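Local coordinates for structural polyprotein, VP3 (Israeli acute paralysis virus, PDB 5CDD) that probably serves as a structural building block of the viral capsid, as one of the coat proteins cut from the structural polyprotein, at residues V93-Y98 / W133-C138; M129-R134 / V269-P274; N169-D174 / Y220-E225. All coordinates share one frame; numbering follows the deposited sequence.

Interaction 1: V93-Y98 / W133-C138; sequences VGMPCY and WRATMC
Val93 meets Met137 in the viral jelly roll, the two-sheet beta sandwich typical of picornavirus-like capsid proteins. Here the loop leaving strand 90-92 of one sheet packs on strand 132-144 of the other, a buried contact near the centre of the chain. Val93 CG1 lies 4.0 Å from Met137 CG, the two side chains passing one another in opposed senses. At Gly94 the backbone itself is the surface: its CA rests 3.6 Å from Trp133 CH2, and its carbonyl O is 3.3 Å from Met137 CE. The methyl contact is not a polar one; the oxygen is hydrogen-bonded by Lys262 NZ, which satisfies it in this buried setting. Met95 lies over the Trp133 indole, with CB 4.0 Å from the centroid of the six-membered ring in a CH-pi contact, 22° off the normal. Its CG stands anti to the backbone N (chi1 -156°), and the sulfur beyond comes to 4.1 Å from Ala135 CB, while Met137 SD lies 3.5 Å from Met95 N. Phe207 meets the Trp133 ring edge-to-face, and Lys215 O accepts a weak hydrogen bond from the indole N-H. The Pro96 side chain runs roughly perpendicular to that of Trp133, on the same indole face as Met95 N: its CD makes a second CH-pi contact, 3.5 Å from the centroid of the five-membered ring and 29° off the normal.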
loop_
_atom_site.group_PDB
_atom_site.type_symbol
_atom_site.label_atom_id
_atom_site.label_comp_id
_atom_site.label_asym_id
_atom_site.label_seq_id
_atom_site.Cartn_x
_atom_site.Cartn_y
_atom_site.Cartn_z
ATOM N N VAL B 93 48.670 -25.282 -20.377
ATOM C CA VAL B 93 47.585 -24.347 -20.640
ATOM C C VAL B 93 46.615 -24.340 -19.465
ATOM O O VAL B 93 45.934 -25.326 -19.215
ATOM C CB VAL B 93 46.820 -24.730 -21.922
ATOM C CG1 VAL B 93 45.643 -23.792 -22.129
ATOM C CG2 VAL B 93 47.755 -24.668 -23.116
ATOM N N GLY B 94 46.561 -23.227 -18.742
ATOM C CA GLY B 94 45.668 -23.135 -17.602
ATOM C C GLY B 94 45.859 -21.839 -16.843
ATOM O O GLY B 94 46.935 -21.240 -16.885
ATOM N N MET B 95 44.816 -21.406 -16.142
ATOM C CA MET B 95 44.869 -20.163 -15.384
ATOM C C MET B 95 45.767 -20.247 -14.148
ATOM O O MET B 95 46.460 -19.286 -13.820
ATOM C CB MET B 95 43.453 -19.736 -14.985
ATOM C CG MET B 95 43.307 -18.245 -14.729
ATOM S SD MET B 95 41.584 -17.710 -14.689
ATOM C CE MET B 95 41.397 -17.257 -12.969
ATOM N N PRO B 96 45.763 -21.395 -13.442
ATOM C CA PRO B 96 46.599 -21.555 -12.245
ATOM C C PRO B 96 48.089 -21.450 -12.577
ATOM O O PRO B 96 48.481 -21.547 -13.740
ATOM C CB PRO B 96 46.229 -22.950 -11.748
ATOM C CG PRO B 96 44.820 -23.111 -12.207
ATOM C CD PRO B 96 44.877 -22.561 -13.606
ATOM N N CYS B 97 48.918 -21.260 -11.556
ATOM C CA CYS B 97 50.355 -21.151 -11.772
ATOM C C CYS B 97 50.971 -22.544 -11.875
ATOM O O CYS B 97 50.563 -23.463 -11.164
ATOM C CB CYS B 97 51.007 -20.371 -10.630
ATOM S SG CYS B 97 52.626 -19.701 -11.068
ATOM N N TYR B 98 51.951 -22.698 -12.760
ATOM C CA TYR B 98 52.595 -23.991 -12.962
ATOM C C TYR B 98 54.094 -23.991 -12.679
ATOM O O TYR B 98 54.699 -25.051 -12.511
ATOM C CB TYR B 98 52.347 -24.471 -14.394
ATOM C CG TYR B 98 52.826 -23.502 -15.450
ATOM C CD1 TYR B 98 54.183 -23.381 -15.753
ATOM C CD2 TYR B 98 51.925 -22.686 -16.133
ATOM C CE1 TYR B 98 54.632 -22.471 -16.709
ATOM C CE2 TYR B 98 52.362 -21.771 -17.089
ATOM C CZ TYR B 98 53.716 -21.670 -17.371
ATOM O OH TYR B 98 54.153 -20.768 -18.311
ATOM N N TRP B 133 38.272 -23.051 -11.760
ATOM C CA TRP B 133 38.275 -21.993 -12.761
ATOM C C TRP B 133 37.787 -22.477 -14.120
ATOM O O TRP B 133 37.584 -23.671 -14.343
ATOM C CB TRP B 133 39.685 -21.424 -12.931
ATOM C CG TRP B 133 40.659 -22.421 -13.492
ATOM C CD1 TRP B 133 41.351 -23.370 -12.799
ATOM C CD2 TRP B 133 41.007 -22.597 -14.873
ATOM N NE1 TRP B 133 42.110 -24.128 -13.660
ATOM C CE2 TRP B 133 41.917 -23.675 -14.938
ATOM C CE3 TRP B 133 40.638 -21.950 -16.060
ATOM C CZ2 TRP B 133 42.464 -24.123 -16.146
ATOM C CZ3 TRP B 133 41.181 -22.395 -17.263
ATOM C CH2 TRP B 133 42.086 -23.472 -17.294
ATOM N N ARG B 134 37.620 -21.521 -15.026
ATOM C CA ARG B 134 37.180 -21.775 -16.391
ATOM C C ARG B 134 37.468 -20.491 -17.156
ATOM O O ARG B 134 36.978 -19.425 -16.784
ATOM C CB ARG B 134 35.681 -22.074 -16.424
ATOM C CG ARG B 134 35.144 -22.358 -17.812
ATOM C CD ARG B 134 33.628 -22.395 -17.818
ATOM N NE ARG B 134 33.102 -22.642 -19.158
ATOM C CZ ARG B 134 33.074 -23.832 -19.747
ATOM N NH1 ARG B 134 33.541 -24.898 -19.112
ATOM N NH2 ARG B 134 32.588 -23.958 -20.974
ATOM N N ALA B 135 38.270 -20.581 -18.212
ATOM C CA ALA B 135 38.601 -19.390 -18.980
ATOM C C ALA B 135 39.325 -19.677 -20.287
ATOM O O ALA B 135 39.730 -20.807 -20.563
ATOM C CB ALA B 135 39.443 -18.448 -18.124
ATOM N N THR B 136 39.470 -18.630 -21.092
ATOM C CA THR B 136 40.165 -18.715 -22.365
ATOM C C THR B 136 41.572 -18.203 -22.099
ATOM O O THR B 136 41.764 -17.023 -21.810
ATOM C CB THR B 136 39.497 -17.827 -23.431
ATOM O OG1 THR B 136 38.182 -18.324 -23.714
ATOM C CG2 THR B 136 40.315 -17.819 -24.709
ATOM N N MET B 137 42.553 -19.095 -22.177
ATOM C CA MET B 137 43.935 -18.717 -21.926
ATOM C C MET B 137 44.577 -18.063 -23.136
ATOM O O MET B 137 44.504 -18.585 -24.249
ATOM C CB MET B 137 44.743 -19.942 -21.503
ATOM C CG MET B 137 44.226 -20.598 -20.234
ATOM S SD MET B 137 43.932 -19.392 -18.921
ATOM C CE MET B 137 45.595 -18.793 -18.624
ATOM N N CYS B 138 45.207 -16.916 -22.910
ATOM C CA CYS B 138 45.858 -16.184 -23.986
ATOM C C CYS B 138 47.361 -16.109 -23.773
ATOM O O CYS B 138 47.835 -15.870 -22.660
ATOM C CB CYS B 138 45.276 -14.778 -24.085
ATOM S SG CYS B 138 43.503 -14.761 -24.394
#

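Interaction 2: M129-R134 / V269-P274; sequences MFSYWR and VVEPKP
Ser131 and Tyr132 both direct their backbone N-H groups to Val270 O, which is thus gripped twice. Ser131 N approaches nearly in line with the carbonyl at 3.2 Å; Tyr132 N, at 3.3 Å, makes the straighter N-H bond (172°) but comes in tilted from the carbonyl plane. Val270 N returns a bond to Tyr132 O at 2.9 Å. Two residues facing one form a classic beta bulge, placed where strand 132-144 starts and its antiparallel neighbour 267-270 ends, at one end of a jelly-roll sheet. Tyr132 and Val270 share one face, Trp133 and Val269 the other. Phe130 CG, anti to the carbonyl carbon (chi1 -51°), lies 3.5 Å from Val269 CB. Val269 CG2 sits over the middle of the Phe130 ring, 3.4 Å from the centroid and 2° off the normal, in a CH-pi contact; Glu271 O lies at the ring edge, 3.0 Å from CD1. Ser131 OG is 2.7 Å from Lys273 O, with Glu271 OE1 a second possible acceptor, though the carboxylate is modelled too close to Ser131 CB to be relied on. In a neighbouring subunit, Leu114 O and Asn125 O accept hydrogen bonds from Lys273 NZ, and Gly163 O binds Tyr132 OH.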
loop_
_atom_site.group_PDB
_atom_site.type_symbol
_atom_site.label_atom_id
_atom_site.label_comp_id
_atom_site.label_asym_id
_atom_site.label_seq_id
_atom_site.Cartn_x
_atom_site.Cartn_y
_atom_site.Cartn_z
ATOM N N MET B 129 42.807 -17.672 -5.339
ATOM C CA MET B 129 41.815 -17.398 -4.296
ATOM C C MET B 129 40.588 -18.293 -4.355
ATOM O O MET B 129 39.840 -18.389 -3.381
ATOM C CB MET B 129 41.312 -15.960 -4.400
ATOM C CG MET B 129 42.371 -14.902 -4.504
ATOM S SD MET B 129 41.596 -13.314 -4.837
ATOM C CE MET B 129 41.432 -12.681 -3.210
ATOM N N PHE B 130 40.370 -18.930 -5.499
ATOM C CA PHE B 130 39.198 -19.774 -5.682
ATOM C C PHE B 130 39.536 -21.255 -5.796
ATOM O O PHE B 130 40.704 -21.628 -5.859
ATOM C CB PHE B 130 38.446 -19.290 -6.920
ATOM C CG PHE B 130 38.179 -17.809 -6.912
ATOM C CD1 PHE B 130 37.125 -17.280 -6.171
ATOM C CD2 PHE B 130 39.017 -16.937 -7.600
ATOM C CE1 PHE B 130 36.910 -15.902 -6.114
ATOM C CE2 PHE B 130 38.812 -15.558 -7.549
ATOM C CZ PHE B 130 37.756 -15.041 -6.805
ATOM N N SER B 131 38.507 -22.095 -5.821
ATOM C CA SER B 131 38.703 -23.536 -5.914
ATOM C C SER B 131 38.767 -24.064 -7.342
ATOM O O SER B 131 39.618 -24.895 -7.657
ATOM C CB SER B 131 37.598 -24.261 -5.148
ATOM O OG SER B 131 37.669 -23.964 -3.765
ATOM N N TYR B 132 37.870 -23.595 -8.204
ATOM C CA TYR B 132 37.859 -24.043 -9.592
ATOM C C TYR B 132 37.790 -22.855 -10.537
ATOM O O TYR B 132 37.305 -21.785 -10.169
ATOM C CB TYR B 132 36.665 -24.965 -9.855
ATOM C CG TYR B 132 36.426 -25.995 -8.776
ATOM C CD1 TYR B 132 35.505 -25.762 -7.756
ATOM C CD2 TYR B 132 37.131 -27.197 -8.763
ATOM C CE1 TYR B 132 35.288 -26.700 -6.752
ATOM C CE2 TYR B 132 36.923 -28.143 -7.760
ATOM C CZ TYR B 132 36.001 -27.887 -6.759
ATOM O OH TYR B 132 35.789 -28.813 -5.763
ATOM N N TRP B 133 38.272 -23.051 -11.760
ATOM C CA TRP B 133 38.275 -21.993 -12.761
ATOM C C TRP B 133 37.787 -22.477 -14.120
ATOM O O TRP B 133 37.584 -23.671 -14.343
ATOM C CB TRP B 133 39.685 -21.424 -12.931
ATOM C CG TRP B 133 40.659 -22.421 -13.492
ATOM C CD1 TRP B 133 41.351 -23.370 -12.799
ATOM C CD2 TRP B 133 41.007 -22.597 -14.873
ATOM N NE1 TRP B 133 42.110 -24.128 -13.660
ATOM C CE2 TRP B 133 41.917 -23.675 -14.938
ATOM C CE3 TRP B 133 40.638 -21.950 -16.060
ATOM C CZ2 TRP B 133 42.464 -24.123 -16.146
ATOM C CZ3 TRP B 133 41.181 -22.395 -17.263
ATOM C CH2 TRP B 133 42.086 -23.472 -17.294
ATOM N N ARG B 134 37.620 -21.521 -15.026
ATOM C CA ARG B 134 37.180 -21.775 -16.391
ATOM C C ARG B 134 37.468 -20.491 -17.156
ATOM O O ARG B 134 36.978 -19.425 -16.784
ATOM C CB ARG B 134 35.681 -22.074 -16.424
ATOM C CG ARG B 134 35.144 -22.358 -17.812
ATOM C CD ARG B 134 33.628 -22.395 -17.818
ATOM N NE ARG B 134 33.102 -22.642 -19.158
ATOM C CZ ARG B 134 33.074 -23.832 -19.747
ATOM N NH1 ARG B 134 33.541 -24.898 -19.112
ATOM N NH2 ARG B 134 32.588 -23.958 -20.974
ATOM N N VAL B 269 35.171 -17.912 -11.994
ATOM C CA VAL B 269 35.719 -18.692 -10.897
ATOM C C VAL B 269 34.596 -19.266 -10.050
ATOM O O VAL B 269 33.508 -18.690 -9.968
ATOM C CB VAL B 269 36.641 -17.840 -10.012
ATOM C CG1 VAL B 269 37.861 -17.413 -10.807
ATOM C CG2 VAL B 269 35.892 -16.628 -9.493
ATOM N N VAL B 270 34.860 -20.410 -9.428
ATOM C CA VAL B 270 33.863 -21.067 -8.594
ATOM C C VAL B 270 34.384 -21.274 -7.174
ATOM O O VAL B 270 35.544 -21.633 -6.980
ATOM C CB VAL B 270 33.466 -22.432 -9.190
ATOM C CG1 VAL B 270 32.371 -23.076 -8.350
ATOM C CG2 VAL B 270 33.000 -22.244 -10.618
ATOM N N GLU B 271 33.493 -21.004 -6.229
ATOM C CA GLU B 271 33.758 -21.157 -4.821
ATOM C C GLU B 271 34.506 -19.938 -4.344
ATOM O O GLU B 271 35.111 -19.217 -5.147
ATOM C CB GLU B 271 34.597 -22.410 -4.565
ATOM C CG GLU B 271 34.682 -22.810 -3.101
ATOM C CD GLU B 271 34.760 -24.312 -2.911
ATOM O OE1 GLU B 271 35.152 -25.014 -3.867
ATOM O OE2 GLU B 271 34.430 -24.791 -1.807
ATOM N N PRO B 272 34.475 -19.728 -2.975
ATOM C CA PRO B 272 35.261 -18.582 -2.534
ATOM C C PRO B 272 36.257 -19.132 -1.529
ATOM O O PRO B 272 36.166 -18.864 -0.328
ATOM C CB PRO B 272 34.203 -17.754 -1.808
ATOM C CG PRO B 272 33.345 -18.789 -1.122
ATOM C CD PRO B 272 33.608 -20.128 -1.777
ATOM N N LYS B 273 37.209 -19.921 -2.020
ATOM C CA LYS B 273 38.164 -20.508 -1.081
ATOM C C LYS B 273 39.317 -21.166 -1.837
ATOM O O LYS B 273 39.102 -21.811 -2.862
ATOM C CB LYS B 273 37.466 -21.553 -0.205
ATOM C CG LYS B 273 38.415 -22.404 0.618
ATOM C CD LYS B 273 37.685 -23.404 1.482
ATOM C CE LYS B 273 38.679 -24.225 2.280
ATOM N NZ LYS B 273 38.196 -24.501 3.656
ATOM N N PRO B 274 40.559 -20.998 -1.350
ATOM C CA PRO B 274 41.710 -21.607 -2.022
ATOM C C PRO B 274 41.558 -23.129 -2.028
ATOM O O PRO B 274 40.978 -23.706 -1.106
ATOM C CB PRO B 274 42.888 -21.162 -1.161
ATOM C CG PRO B 274 42.417 -19.870 -0.579
ATOM C CD PRO B 274 40.994 -20.169 -0.214
#

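Interaction 3: N169-D174 / Y220-E225; sequences NNIGPD and YGANSE
Ala222 receives the tip of Ile171: its CB lies 3.5 Å from Ile171 CD1. The isoleucine CG1 stands beside the backbone N, and CD1 continues the chain in extended form (chi2 179°), carrying the methyl to the loop. The carbonyl of Ala222 turns to the neighbouring backbone, where Asn170 CA makes a CA-H...O contact of 3.4 Å with Ala222 O, with an angle of 127° at the hydrogen. The same oxygen accepts a hydrogen bond from Lys100 NZ. The isoleucine belongs to a small beta hairpin, in which a weakly bonded strand at about 171-173 pairs antiparallel with 164-166; this hairpin lies in the long connection between strands 150-159 and 189-194 of the jelly roll. The loop that leads to helix 228-231 packs against it without backbone pairing. Asn223 is the next point of contact, touching the hairpin through its backbone and CB and not its amide: CB sits 3.8 Å from Asn169 CA. The amide end turns to its own loop: Asn223 OD1 accepts from Asn226 N and, weakly, from Glu225 N at 3.0 Å. Arg204 of a neighbouring subunit packs on both Asn169 and Asn223. Just beyond, Ser224 OG is hydrogen-bonded to Thr167 O, in the turn of the hairpin.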
loop_
_atom_site.group_PDB
_atom_site.type_symbol
_atom_site.label_atom_id
_atom_site.label_comp_id
_atom_site.label_asym_id
_atom_site.label_seq_id
_atom_site.Cartn_x
_atom_site.Cartn_y
_atom_site.Cartn_z
ATOM N N ASN B 169 60.950 -32.466 -5.389
ATOM C CA ASN B 169 60.308 -31.241 -4.933
ATOM C C ASN B 169 59.714 -30.350 -6.022
ATOM O O ASN B 169 59.430 -29.180 -5.772
ATOM C CB ASN B 169 61.307 -30.420 -4.124
ATOM C CG ASN B 169 62.586 -30.149 -4.891
ATOM O OD1 ASN B 169 62.560 -29.930 -6.105
ATOM N ND2 ASN B 169 63.711 -30.147 -4.186
ATOM N N ASN B 170 59.521 -30.885 -7.222
ATOM C CA ASN B 170 58.956 -30.082 -8.303
ATOM C C ASN B 170 58.450 -30.976 -9.433
ATOM O O ASN B 170 58.432 -32.199 -9.307
ATOM C CB ASN B 170 60.017 -29.116 -8.843
ATOM C CG ASN B 170 59.414 -27.865 -9.467
ATOM O OD1 ASN B 170 58.511 -27.939 -10.300
ATOM N ND2 ASN B 170 59.924 -26.705 -9.069
ATOM N N ILE B 171 58.029 -30.353 -10.529
ATOM C CA ILE B 171 57.531 -31.078 -11.695
ATOM C C ILE B 171 57.924 -30.336 -12.969
ATOM O O ILE B 171 57.663 -29.142 -13.110
ATOM C CB ILE B 171 55.993 -31.224 -11.660
ATOM C CG1 ILE B 171 55.577 -32.076 -10.460
ATOM C CG2 ILE B 171 55.500 -31.865 -12.951
ATOM C CD1 ILE B 171 54.085 -32.255 -10.328
ATOM N N GLY B 172 58.555 -31.052 -13.895
ATOM C CA GLY B 172 58.976 -30.442 -15.141
ATOM C C GLY B 172 58.477 -31.226 -16.337
ATOM O O GLY B 172 57.893 -32.295 -16.173
ATOM N N PRO B 173 58.692 -30.719 -17.560
ATOM C CA PRO B 173 58.247 -31.400 -18.776
ATOM C C PRO B 173 59.167 -32.541 -19.202
ATOM O O PRO B 173 60.352 -32.559 -18.865
ATOM C CB PRO B 173 58.222 -30.273 -19.799
ATOM C CG PRO B 173 59.411 -29.464 -19.393
ATOM C CD PRO B 173 59.278 -29.405 -17.880
ATOM N N ASP B 174 58.604 -33.488 -19.944
ATOM C CA ASP B 174 59.351 -34.632 -20.451
ATOM C C ASP B 174 59.600 -34.377 -21.935
ATOM O O ASP B 174 58.927 -34.948 -22.794
ATOM C CB ASP B 174 58.540 -35.915 -20.279
ATOM C CG ASP B 174 59.377 -37.160 -20.472
ATOM O OD1 ASP B 174 60.169 -37.207 -21.437
ATOM O OD2 ASP B 174 59.238 -38.098 -19.662
ATOM N N TYR B 220 51.363 -25.780 -6.738
ATOM C CA TYR B 220 51.454 -25.734 -5.279
ATOM C C TYR B 220 51.664 -27.097 -4.622
ATOM O O TYR B 220 50.804 -27.976 -4.689
ATOM C CB TYR B 220 50.200 -25.069 -4.699
ATOM C CG TYR B 220 50.218 -24.873 -3.196
ATOM C CD1 TYR B 220 50.024 -25.947 -2.326
ATOM C CD2 TYR B 220 50.387 -23.604 -2.646
ATOM C CE1 TYR B 220 49.988 -25.759 -0.944
ATOM C CE2 TYR B 220 50.356 -23.403 -1.261
ATOM C CZ TYR B 220 50.153 -24.485 -0.418
ATOM O OH TYR B 220 50.104 -24.294 0.944
ATOM N N GLY B 221 52.816 -27.249 -3.974
ATOM C CA GLY B 221 53.148 -28.490 -3.297
ATOM C C GLY B 221 53.186 -29.717 -4.189
ATOM O O GLY B 221 52.948 -30.832 -3.724
ATOM N N ALA B 222 53.495 -29.518 -5.467
ATOM C CA ALA B 222 53.555 -30.611 -6.431
ATOM C C ALA B 222 54.951 -31.216 -6.536
ATOM O O ALA B 222 55.941 -30.500 -6.679
ATOM C CB ALA B 222 53.099 -30.120 -7.798
ATOM N N ASN B 223 55.018 -32.542 -6.461
ATOM C CA ASN B 223 56.280 -33.266 -6.557
ATOM C C ASN B 223 56.050 -34.729 -6.937
ATOM O O ASN B 223 54.997 -35.081 -7.470
ATOM C CB ASN B 223 57.047 -33.180 -5.232
ATOM C CG ASN B 223 56.199 -33.567 -4.038
ATOM O OD1 ASN B 223 55.577 -34.630 -4.018
ATOM N ND2 ASN B 223 56.178 -32.706 -3.026
ATOM N N SER B 224 57.040 -35.573 -6.659
ATOM C CA SER B 224 56.971 -36.999 -6.974
ATOM C C SER B 224 55.752 -37.694 -6.387
ATOM O O SER B 224 55.044 -38.415 -7.086
ATOM C CB SER B 224 58.233 -37.703 -6.474
ATOM O OG SER B 224 59.396 -37.079 -6.985
ATOM N N GLU B 225 55.510 -37.477 -5.100
ATOM C CA GLU B 225 54.384 -38.111 -4.429
ATOM C C GLU B 225 53.067 -37.372 -4.618
ATOM O O GLU B 225 51.998 -37.982 -4.588
ATOM C CB GLU B 225 54.680 -38.246 -2.936
ATOM C CG GLU B 225 55.893 -39.110 -2.608
ATOM C CD GLU B 225 55.746 -40.546 -3.087
ATOM O OE1 GLU B 225 54.685 -41.156 -2.831
ATOM O OE2 GLU B 225 56.696 -41.069 -3.711
#

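Interactions 1 and 2 are neighbours on strand 132-144, with centres about 12 Å apart, and they share Trp133 and Arg134. They meet directly where Met95 CE packs 4.1 Å from Val269 CG1, which ties the crossing loop of interaction 1 to the strand pairing of interaction 2. Interaction 3 stands apart: its centre is about 18 Å from that of interaction 1 and about 22 Å from that of interaction 2, with nearest atoms about 5 and 8 Å away. In sequence both its segments fall between 129-134 and 269-274. Interactions 1 and 2 are buried, whereas interaction 3 is partly exposed; neighbouring capsid subunits come within reach of all three.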